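Local coordinates for protein D-alanyl-D-alanine carboxypeptidase (Vibrio cholerae, PDB 5TR7) that probably removes the terminal D-alanine from peptidoglycan precursor peptides as a penicillin-binding serine carboxypeptidase, thereby helping to shape the bacterial cell wall, at residues M39-Y43 against L156-L160; P150-A154 against V224-M228; Y168-S172 against D198-T202. All coordinates share one frame; numbering follows the deposited sequence.

Contact 1. Residues M39-Y43 against L156-L160; sequences MMTSY and LGQAL
Leu156 reaches across to Met39 and Met40 with both of its methyl branches. CD2 lies against Met39 CB at 3.6 Å, the two side chains crossing obliquely, while CD1 meets Met40 CE, also at 3.6 Å. Met40 can do this because its chain, with CG anti to the backbone N (chi1 177°), bends at its last two torsions and brings the terminal methyl back toward the other helix. One turn on, Leu160 repeats the pattern: CD1 packs on Met39 CB at 3.9 Å and CD2 lies near Tyr43 CB. Flexible methionine and branched leucine suit a wholly buried seam, since both can follow an uneven surface.

The aromatic part belongs to Tyr43. Its CE2 lies 3.6 Å from the small Ala159 CB, and Ala159 O comes up at the ring edge, in its plane. The phenol OH hydrogen-bonds with Asp163, and Trp124 packs edge-to-face with the ring.

The polar element is Ser42, whose OG is 3.5 Å from Leu160 CD2 and hydrogen-bonds with Tyr171 OH.

The two helix segments run roughly parallel, 29° apart and 10.1 Å between axes. Helix 37-50 begins just after the predicted nucleophile Ser35 and carries the predicted proton acceptor Lys38 in its first turn; a buried helix with a Ser-x-x-Lys motif at its N-terminal end is characteristic of the penicillin-binding protein and serine beta-lactamase fold.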
ATOM      1  N   MET A  39      -0.934  -0.376   2.868  1.00 55.12           N
ATOM      2  CA  MET A  39      -0.755   1.079   2.835  1.00 49.60           C
ATOM      3  C   MET A  39      -1.330   1.704   4.106  1.00 53.56           C
ATOM      4  O   MET A  39      -0.754   2.682   4.661  1.00 43.49           O
ATOM      5  CB  MET A  39      -1.460   1.700   1.633  1.00 50.71           C
ATOM      6  CG  MET A  39      -0.770   1.385   0.282  1.00 54.86           C
ATOM      7  SD  MET A  39      -1.448   2.356  -1.022  1.00 60.90           S
ATOM      8  CE  MET A  39      -3.158   2.013  -1.116  1.00 64.57           C
ATOM      9  N   MET A  40      -2.442   1.149   4.595  1.00 48.40           N
ATOM     10  CA  MET A  40      -3.060   1.755   5.794  1.00 49.63           C
ATOM     11  C   MET A  40      -2.177   1.425   6.993  1.00 51.75           C
ATOM     12  O   MET A  40      -1.967   2.235   7.875  1.00 56.20           O
ATOM     13  CB  MET A  40      -4.515   1.320   6.011  1.00 52.74           C
ATOM     14  CG  MET A  40      -5.084   1.929   7.326  1.00 57.17           C
ATOM     15  SD  MET A  40      -5.087   3.765   7.394  1.00 58.95           S
ATOM     16  CE  MET A  40      -6.459   3.809   6.210  1.00 61.98           C
ATOM     17  N   THR A  41      -1.632   0.224   7.003  1.00 54.79           N
ATOM     18  CA  THR A  41      -0.759  -0.202   8.101  1.00 54.83           C
ATOM     19  C   THR A  41       0.471   0.691   8.175  1.00 50.46           C
ATOM     20  O   THR A  41       0.849   1.183   9.259  1.00 52.72           O
ATOM     21  CB  THR A  41      -0.384  -1.674   7.917  1.00 56.40           C
ATOM     22  OG1 THR A  41      -1.572  -2.472   8.086  1.00 57.21           O
ATOM     23  CG2 THR A  41       0.661  -2.123   8.917  1.00 51.88           C
ATOM     24  N   SER A  42       1.071   0.945   7.024  1.00 53.01           N
ATOM     25  CA  SER A  42       2.270   1.790   6.991  1.00 49.15           C
ATOM     26  C   SER A  42       1.878   3.237   7.325  1.00 58.33           C
ATOM     27  O   SER A  42       2.715   3.985   7.825  1.00 47.78           O
ATOM     28  CB  SER A  42       2.987   1.742   5.668  1.00 48.79           C
ATOM     29  OG  SER A  42       2.342   2.605   4.757  1.00 62.74           O
ATOM     30  N   TYR A  43       0.641   3.638   7.022  1.00 60.94           N
ATOM     31  CA  TYR A  43       0.213   4.997   7.316  1.00 53.01           C
ATOM     32  C   TYR A  43       0.198   5.167   8.831  1.00 57.05           C
ATOM     33  O   TYR A  43       0.757   6.141   9.364  1.00 53.04           O
ATOM     34  CB  TYR A  43      -1.155   5.352   6.674  1.00 53.20           C
ATOM     35  CG  TYR A  43      -1.576   6.801   6.940  1.00 55.11           C
ATOM     36  CD1 TYR A  43      -2.241   7.129   8.095  1.00 48.73           C
ATOM     37  CD2 TYR A  43      -1.282   7.841   6.041  1.00 49.86           C
ATOM     38  CE1 TYR A  43      -2.544   8.448   8.397  1.00 54.11           C
ATOM     39  CE2 TYR A  43      -1.631   9.164   6.324  1.00 52.38           C
ATOM     40  CZ  TYR A  43      -2.250   9.473   7.504  1.00 50.98           C
ATOM     41  OH  TYR A  43      -2.572  10.761   7.792  1.00 55.98           O
ATOM     42  N   LEU A 156      -5.893   7.284   0.226  1.00 51.52           N
ATOM     43  CA  LEU A 156      -4.893   6.737   1.114  1.00 58.74           C
ATOM     44  C   LEU A 156      -3.487   6.932   0.574  1.00 53.61           C
ATOM     45  O   LEU A 156      -2.563   7.264   1.317  1.00 46.03           O
ATOM     46  CB  LEU A 156      -5.173   5.270   1.431  1.00 54.70           C
ATOM     47  CG  LEU A 156      -4.236   4.537   2.369  1.00 51.50           C
ATOM     48  CD1 LEU A 156      -4.215   5.196   3.710  1.00 59.69           C
ATOM     49  CD2 LEU A 156      -4.615   3.106   2.535  1.00 53.83           C
ATOM     50  N   GLY A 157      -3.333   6.661  -0.702  1.00 57.02           N
ATOM     51  CA  GLY A 157      -2.020   6.849  -1.355  1.00 54.67           C
ATOM     52  C   GLY A 157      -1.614   8.323  -1.234  1.00 51.90           C
ATOM     53  O   GLY A 157      -0.470   8.639  -0.922  1.00 51.12           O
ATOM     54  N   GLN A 158      -2.560   9.225  -1.531  1.00 46.37           N
ATOM     55  CA  GLN A 158      -2.327  10.657  -1.452  1.00 51.87           C
ATOM     56  C   GLN A 158      -1.911  11.053  -0.023  1.00 57.96           C
ATOM     57  O   GLN A 158      -0.972  11.840   0.165  1.00 50.73           O
ATOM     58  CB  GLN A 158      -3.613  11.427  -1.844  1.00 50.73           C
ATOM     59  CG  GLN A 158      -3.533  12.947  -1.706  1.00 51.21           C
ATOM     60  CD  GLN A 158      -4.868  13.656  -1.855  1.00 55.82           C
ATOM     61  OE1 GLN A 158      -5.879  13.251  -1.326  1.00 57.34           O
ATOM     62  NE2 GLN A 158      -4.874  14.674  -2.670  1.00 55.41           N
ATOM     63  N   ALA A 159      -2.621  10.522   0.967  1.00 55.94           N
ATOM     64  CA  ALA A 159      -2.316  10.824   2.382  1.00 59.27           C
ATOM     65  C   ALA A 159      -0.947  10.346   2.805  1.00 55.83           C
ATOM     66  O   ALA A 159      -0.320  10.969   3.674  1.00 54.41           O
ATOM     67  CB  ALA A 159      -3.362  10.190   3.294  1.00 58.66           C
ATOM     68  N   LEU A 160      -0.517   9.218   2.244  1.00 49.78           N
ATOM     69  CA  LEU A 160       0.812   8.717   2.552  1.00 56.05           C
ATOM     70  C   LEU A 160       1.875   9.720   2.123  1.00 50.62           C
ATOM     71  O   LEU A 160       2.813  10.025   2.855  1.00 52.07           O
ATOM     72  CB  LEU A 160       1.118   7.384   1.858  1.00 49.59           C
ATOM     73  CG  LEU A 160       0.650   6.078   2.452  1.00 51.05           C
ATOM     74  CD1 LEU A 160       0.751   4.949   1.402  1.00 44.89           C
ATOM     75  CD2 LEU A 160       1.370   5.762   3.757  1.00 55.78           C
TER

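Contact 2. Residues P150-A154 against V224-M228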
ATOM      1  N   PRO A 150     -11.592   1.990  -4.970  1.00 56.34           N
ATOM      2  CA  PRO A 150     -10.506   2.655  -5.664  1.00 58.99           C
ATOM      3  C   PRO A 150     -10.329   4.092  -5.229  1.00 56.91           C
ATOM      4  O   PRO A 150      -9.196   4.568  -5.126  1.00 59.31           O
ATOM      5  CB  PRO A 150     -10.951   2.637  -7.115  1.00 57.01           C
ATOM      6  CG  PRO A 150     -11.770   1.401  -7.218  1.00 63.21           C
ATOM      7  CD  PRO A 150     -12.417   1.193  -5.888  1.00 61.74           C
ATOM      8  N   TYR A 151     -11.439   4.794  -5.049  1.00 59.47           N
ATOM      9  CA  TYR A 151     -11.358   6.176  -4.649  1.00 56.00           C
ATOM     10  C   TYR A 151     -10.724   6.292  -3.265  1.00 53.49           C
ATOM     11  O   TYR A 151      -9.793   7.080  -3.091  1.00 54.97           O
ATOM     12  CB  TYR A 151     -12.744   6.824  -4.632  1.00 56.94           C
ATOM     13  CG  TYR A 151     -12.704   8.245  -4.181  1.00 57.26           C
ATOM     14  CD1 TYR A 151     -12.102   9.230  -4.979  1.00 60.68           C
ATOM     15  CD2 TYR A 151     -13.219   8.622  -2.955  1.00 56.64           C
ATOM     16  CE1 TYR A 151     -11.993  10.535  -4.527  1.00 66.55           C
ATOM     17  CE2 TYR A 151     -13.128   9.933  -2.515  1.00 57.39           C
ATOM     18  CZ  TYR A 151     -12.570  10.885  -3.324  1.00 63.46           C
ATOM     19  OH  TYR A 151     -12.509  12.175  -2.878  1.00 68.98           O
ATOM     20  N   ASP A 152     -11.201   5.496  -2.308  1.00 54.00           N
ATOM     21  CA  ASP A 152     -10.633   5.529  -0.960  1.00 57.83           C
ATOM     22  C   ASP A 152      -9.146   5.164  -0.952  1.00 61.71           C
ATOM     23  O   ASP A 152      -8.379   5.733  -0.186  1.00 61.41           O
ATOM     24  CB  ASP A 152     -11.385   4.643  -0.004  1.00 61.85           C
ATOM     25  CG  ASP A 152     -12.810   5.167   0.319  1.00 64.61           C
ATOM     26  OD1 ASP A 152     -13.295   6.160  -0.282  1.00 65.09           O
ATOM     27  OD2 ASP A 152     -13.428   4.567   1.203  1.00 64.83           O
ATOM     28  N   LEU A 153      -8.783   4.178  -1.766  1.00 51.12           N
ATOM     29  CA  LEU A 153      -7.391   3.795  -1.877  1.00 58.29           C
ATOM     30  C   LEU A 153      -6.551   4.952  -2.472  1.00 52.17           C
ATOM     31  O   LEU A 153      -5.425   5.180  -2.031  1.00 48.77           O
ATOM     32  CB  LEU A 153      -7.255   2.461  -2.680  1.00 64.27           C
ATOM     33  CG  LEU A 153      -7.855   1.219  -1.976  1.00 55.31           C
ATOM     34  CD1 LEU A 153      -8.099   0.079  -2.917  1.00 64.23           C
ATOM     35  CD2 LEU A 153      -6.936   0.781  -0.867  1.00 53.44           C
ATOM     36  N   ALA A 154      -7.137   5.761  -3.361  1.00 47.27           N
ATOM     37  CA  ALA A 154      -6.438   6.902  -3.887  1.00 45.60           C
ATOM     38  C   ALA A 154      -6.192   7.929  -2.789  1.00 57.79           C
ATOM     39  O   ALA A 154      -5.103   8.535  -2.708  1.00 52.68           O
ATOM     40  CB  ALA A 154      -7.268   7.549  -4.962  1.00 46.45           C
ATOM     41  N   VAL A 224      -1.905  10.562  -8.674  1.00 55.28           N
ATOM     42  CA  VAL A 224      -2.084   9.313  -7.951  1.00 50.82           C
ATOM     43  C   VAL A 224      -3.067   8.502  -8.795  1.00 52.87           C
ATOM     44  O   VAL A 224      -4.124   9.008  -9.161  1.00 59.79           O
ATOM     45  CB  VAL A 224      -2.651   9.535  -6.562  1.00 52.68           C
ATOM     46  CG1 VAL A 224      -2.916   8.198  -5.899  1.00 61.37           C
ATOM     47  CG2 VAL A 224      -1.662  10.301  -5.721  1.00 58.18           C
ATOM     48  N   ALA A 225      -2.715   7.274  -9.116  1.00 46.67           N
ATOM     49  CA  ALA A 225      -3.596   6.369  -9.868  1.00 47.44           C
ATOM     50  C   ALA A 225      -3.804   5.045  -9.159  1.00 48.23           C
ATOM     51  O   ALA A 225      -2.937   4.562  -8.413  1.00 45.53           O
ATOM     52  CB  ALA A 225      -3.029   6.091 -11.251  1.00 49.80           C
ATOM     53  N   VAL A 226      -5.016   4.539  -9.274  1.00 46.47           N
ATOM     54  CA  VAL A 226      -5.336   3.246  -8.687  1.00 53.20           C
ATOM     55  C   VAL A 226      -5.959   2.410  -9.805  1.00 51.23           C
ATOM     56  O   VAL A 226      -6.872   2.870 -10.513  1.00 55.19           O
ATOM     57  CB  VAL A 226      -6.380   3.403  -7.562  1.00 51.32           C
ATOM     58  CG1 VAL A 226      -6.748   2.065  -6.989  1.00 57.18           C
ATOM     59  CG2 VAL A 226      -5.858   4.338  -6.505  1.00 51.40           C
ATOM     60  N   VAL A 227      -5.453   1.203  -9.976  1.00 51.46           N
ATOM     61  CA  VAL A 227      -5.992   0.269 -11.011  1.00 52.31           C
ATOM     62  C   VAL A 227      -6.272  -1.026 -10.286  1.00 48.10           C
ATOM     63  O   VAL A 227      -5.435  -1.536  -9.595  1.00 48.77           O
ATOM     64  CB  VAL A 227      -5.010   0.132 -12.196  1.00 53.59           C
ATOM     65  CG1 VAL A 227      -5.494  -0.852 -13.215  1.00 60.67           C
ATOM     66  CG2 VAL A 227      -4.888   1.488 -12.886  1.00 56.55           C
ATOM     67  N   MET A 228      -7.493  -1.512 -10.397  1.00 54.18           N
ATOM     68  CA  MET A 228      -7.885  -2.748  -9.710  1.00 57.76           C
ATOM     69  C   MET A 228      -8.399  -3.767 -10.667  1.00 50.68           C
ATOM     70  O   MET A 228      -9.196  -3.457 -11.523  1.00 56.73           O
ATOM     71  CB  MET A 228      -9.027  -2.475  -8.706  1.00 56.74           C
ATOM     72  CG  MET A 228      -8.697  -1.335  -7.760  1.00 62.69           C
ATOM     73  SD  MET A 228      -7.369  -1.681  -6.589  1.00 65.54           S
ATOM     74  CE  MET A 228      -8.379  -2.765  -5.491  1.00 64.92           C
TER
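Val226 presses its CG2 methyl onto the first turn of the helix, 3.6 Å from Pro150 O. The same methyl lies 3.8 Å from Ala154 CB, against the turn closed by the backbone bond from Ala154 N to Pro150 O. A proline fits at this helix start, where no N-H is needed, and the small alanine lets the strand come close.

On one side of Val226, Met228 folds toward the helix. Its CE meets Leu153 CD1 at 3.8 Å, the side chains crossing at about a right angle, and its CG approaches Pro150 CG at 4.2 Å. Bends at chi2 (-68°) and chi3 (-75°) fold the chain back, bringing SD and CE beside Leu153. Val224 closes the other end, its CG1 lying 3.9 Å from Ala154 O.

The alternation of strand 221-230 sends these three residues toward helix 150-163, whereas Ala225 and Val227 pack on helix 233-251. The central sheet is thus layered between helices, as in the penicillin-recognising fold. Across this seam side chains meet through methyl, methylene and thioether groups, and the valine methyls also rest on helix backbone atoms, which implies that the helix is held by shape and the hydrophobic effect, without directional bonds.

Contact 3. Residues Y168-S172 against D198-T202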
ATOM      1  N   TYR A 168       6.633   7.454   3.079  1.00 48.32           N
ATOM      2  CA  TYR A 168       6.411   7.340   1.619  1.00 47.08           C
ATOM      3  C   TYR A 168       7.693   7.113   0.842  1.00 52.18           C
ATOM      4  O   TYR A 168       7.671   6.424  -0.167  1.00 47.04           O
ATOM      5  CB  TYR A 168       5.699   8.580   1.047  1.00 48.99           C
ATOM      6  CG  TYR A 168       5.421   8.414  -0.414  1.00 50.67           C
ATOM      7  CD1 TYR A 168       4.487   7.503  -0.832  1.00 48.56           C
ATOM      8  CD2 TYR A 168       6.162   9.116  -1.396  1.00 46.77           C
ATOM      9  CE1 TYR A 168       4.272   7.278  -2.160  1.00 46.37           C
ATOM     10  CE2 TYR A 168       5.980   8.841  -2.740  1.00 51.27           C
ATOM     11  CZ  TYR A 168       5.005   7.924  -3.097  1.00 51.87           C
ATOM     12  OH  TYR A 168       4.696   7.646  -4.382  1.00 51.42           O
ATOM     13  N   ALA A 169       8.793   7.685   1.322  1.00 46.41           N
ATOM     14  CA  ALA A 169      10.068   7.536   0.595  1.00 56.47           C
ATOM     15  C   ALA A 169      10.451   6.089   0.462  1.00 50.26           C
ATOM     16  O   ALA A 169      11.032   5.657  -0.545  1.00 52.34           O
ATOM     17  CB  ALA A 169      11.195   8.284   1.282  1.00 54.08           C
ATOM     18  N   ILE A 170      10.013   5.305   1.424  1.00 50.06           N
ATOM     19  CA  ILE A 170      10.396   3.913   1.412  1.00 49.66           C
ATOM     20  C   ILE A 170       9.775   3.117   0.227  1.00 45.16           C
ATOM     21  O   ILE A 170      10.329   2.126  -0.168  1.00 47.09           O
ATOM     22  CB  ILE A 170      10.100   3.277   2.770  1.00 47.73           C
ATOM     23  CG1 ILE A 170      10.864   4.005   3.895  1.00 59.24           C
ATOM     24  CG2 ILE A 170      10.505   1.805   2.793  1.00 55.79           C
ATOM     25  CD1 ILE A 170      10.454   3.515   5.303  1.00 52.44           C
ATOM     26  N   TYR A 171       8.692   3.619  -0.376  1.00 44.95           N
ATOM     27  CA  TYR A 171       8.003   2.924  -1.428  1.00 44.90           C
ATOM     28  C   TYR A 171       8.785   2.894  -2.746  1.00 52.38           C
ATOM     29  O   TYR A 171       8.436   2.130  -3.681  1.00 50.82           O
ATOM     30  CB  TYR A 171       6.614   3.508  -1.584  1.00 46.28           C
ATOM     31  CG  TYR A 171       5.630   3.129  -0.464  1.00 45.07           C
ATOM     32  CD1 TYR A 171       5.525   3.827   0.721  1.00 50.81           C
ATOM     33  CD2 TYR A 171       4.811   2.064  -0.613  1.00 51.61           C
ATOM     34  CE1 TYR A 171       4.597   3.450   1.708  1.00 44.07           C
ATOM     35  CE2 TYR A 171       3.891   1.665   0.326  1.00 47.12           C
ATOM     36  CZ  TYR A 171       3.769   2.367   1.473  1.00 50.71           C
ATOM     37  OH  TYR A 171       2.859   1.901   2.332  1.00 48.82           O
ATOM     38  N   SER A 172       9.836   3.721  -2.846  1.00 48.59           N
ATOM     39  CA  SER A 172      10.613   3.711  -4.072  1.00 55.79           C
ATOM     40  C   SER A 172      11.852   2.885  -3.947  1.00 52.46           C
ATOM     41  O   SER A 172      12.614   2.797  -4.913  1.00 50.61           O
ATOM     42  CB  SER A 172      10.917   5.098  -4.560  1.00 56.95           C
ATOM     43  OG  SER A 172      11.517   5.791  -3.550  1.00 54.03           O
ATOM     44  N   ASP A 198       7.295   6.879  -8.167  1.00 46.56           N
ATOM     45  CA  ASP A 198       7.982   6.668  -6.911  1.00 45.40           C
ATOM     46  C   ASP A 198       7.097   5.945  -5.853  1.00 48.44           C
ATOM     47  O   ASP A 198       7.405   5.949  -4.681  1.00 46.78           O
ATOM     48  CB  ASP A 198       8.548   8.035  -6.426  1.00 50.60           C
ATOM     49  CG  ASP A 198       7.458   9.053  -6.137  1.00 58.00           C
ATOM     50  OD1 ASP A 198       6.250   8.694  -6.252  1.00 55.93           O
ATOM     51  OD2 ASP A 198       7.817  10.227  -5.818  1.00 57.03           O
ATOM     52  N   GLY A 199       6.021   5.307  -6.303  1.00 46.86           N
ATOM     53  CA  GLY A 199       5.156   4.529  -5.456  1.00 45.43           C
ATOM     54  C   GLY A 199       4.032   3.917  -6.297  1.00 43.45           C
ATOM     55  O   GLY A 199       3.963   4.138  -7.492  1.00 48.98           O
ATOM     56  N   ILE A 200       3.093   3.221  -5.681  1.00 43.32           N
ATOM     57  CA  ILE A 200       3.051   3.032  -4.245  1.00 45.43           C
ATOM     58  C   ILE A 200       3.038   1.556  -3.862  1.00 47.41           C
ATOM     59  O   ILE A 200       4.015   1.024  -3.373  1.00 38.27           O
ATOM     60  CB  ILE A 200       1.831   3.735  -3.627  1.00 50.63           C
ATOM     61  CG1 ILE A 200       1.704   5.157  -4.163  1.00 52.90           C
ATOM     62  CG2 ILE A 200       1.867   3.691  -2.112  1.00 49.81           C
ATOM     63  CD1 ILE A 200       0.691   6.026  -3.393  1.00 56.11           C
ATOM     64  N   LYS A 201       1.936   0.879  -4.087  1.00 45.40           N
ATOM     65  CA  LYS A 201       1.828  -0.471  -3.612  1.00 46.88           C
ATOM     66  C   LYS A 201       1.044  -1.337  -4.552  1.00 47.09           C
ATOM     67  O   LYS A 201       0.035  -0.990  -5.094  1.00 49.09           O
ATOM     68  CB  LYS A 201       1.111  -0.444  -2.252  1.00 51.87           C
ATOM     69  CG  LYS A 201       1.031  -1.768  -1.497  1.00 56.04           C
ATOM     70  CD  LYS A 201       2.381  -2.096  -0.921  1.00 57.30           C
ATOM     71  CE  LYS A 201       2.403  -3.464  -0.246  1.00 63.65           C
ATOM     72  NZ  LYS A 201       2.424  -4.637  -1.162  1.00 61.51           N
ATOM     73  N   THR A 202       1.445  -2.549  -4.545  1.00 44.40           N
ATOM     74  CA  THR A 202       0.932  -3.558  -5.396  1.00 57.15           C
ATOM     75  C   THR A 202       0.072  -4.583  -4.610  1.00 49.77           C
ATOM     76  O   THR A 202       0.177  -4.711  -3.436  1.00 49.85           O
ATOM     77  CB  THR A 202       2.193  -4.204  -5.948  1.00 54.75           C
ATOM     78  OG1 THR A 202       1.892  -4.906  -7.120  1.00 80.07           O
ATOM     79  CG2 THR A 202       2.863  -5.072  -4.912  1.00 52.38           C
TER
HETATM   80  O   HOH W   1       8.903   6.941  -2.599  1.00 51.94           O
HETATM   81  O   HOH W   2       6.213   1.231  -4.971  1.00 42.82           O
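Ile200, entered through a cis peptide bond from Gly199, turns its carbonyl oxygen to within 3.1 Å of Tyr171 CD2 while its CG2 methyl sits over one face of the same ring, a CH-pi contact offset toward the rim. A water donates to both Tyr171 O and Ile200 O (2.7 Å each), joining loop and strand. A second water makes another bridge, lying between Tyr168 O and Asp198 O, to which it can donate, and hydrogen-bonding with Ser172 OG as well.

The cis peptide leads into a classic beta bulge, in which Ile200 and Lys201 both face Val213 on the neighbouring strand. Lys201 opens the Lys-Thr-Gly motif that lines the active site of penicillin-binding proteins, and it is the predicted substrate-binding residue. Its NZ hydrogen-bonds with Ser98 and donates to Thr202 O at 3.2 Å.

Before the bulge, Tyr168 OH donates to Asp198 OD1 (2.6 Å), meeting it from above the carboxylate plane; the ring and carboxylate planes stand 77° apart. Tyr168 reaches this far because its CG is anti to the backbone N (chi1 -177°). Gly199, lacking a side chain, leaves room for the phenol, with its CA 3.3 Å from Tyr168 OH. Asp198 OD2 forms a salt bridge with Arg222, which probably helps to keep the carboxylate ionised. On the ring's other flank, CE1 of Tyr168 packs against Ile200 CG1 at 3.9 Å.

Overall arrangement
From the N terminus, the chain passes through helix 37-50 and a long excursion containing several helices before helix 150-163 returns to it. Contact 2 opens on the first turn of that helix, at 150-154, before 156-160 closes contact 1, so the two contacts cross and share one helix; Met39 CE touches Leu153 CD2 between them. Contact 3 then opens at 168-172 and closes at 198-202, nested inside the loop that contact 2 completes at 224-228. It follows contact 1 in series yet touches it, Met39 CG resting on Lys201 CB. Helix 37-50 is joined to helix 150-163, which packs on strand 221-230, while the 168-172 loop packs on strand 196-205 of the same five-stranded sheet.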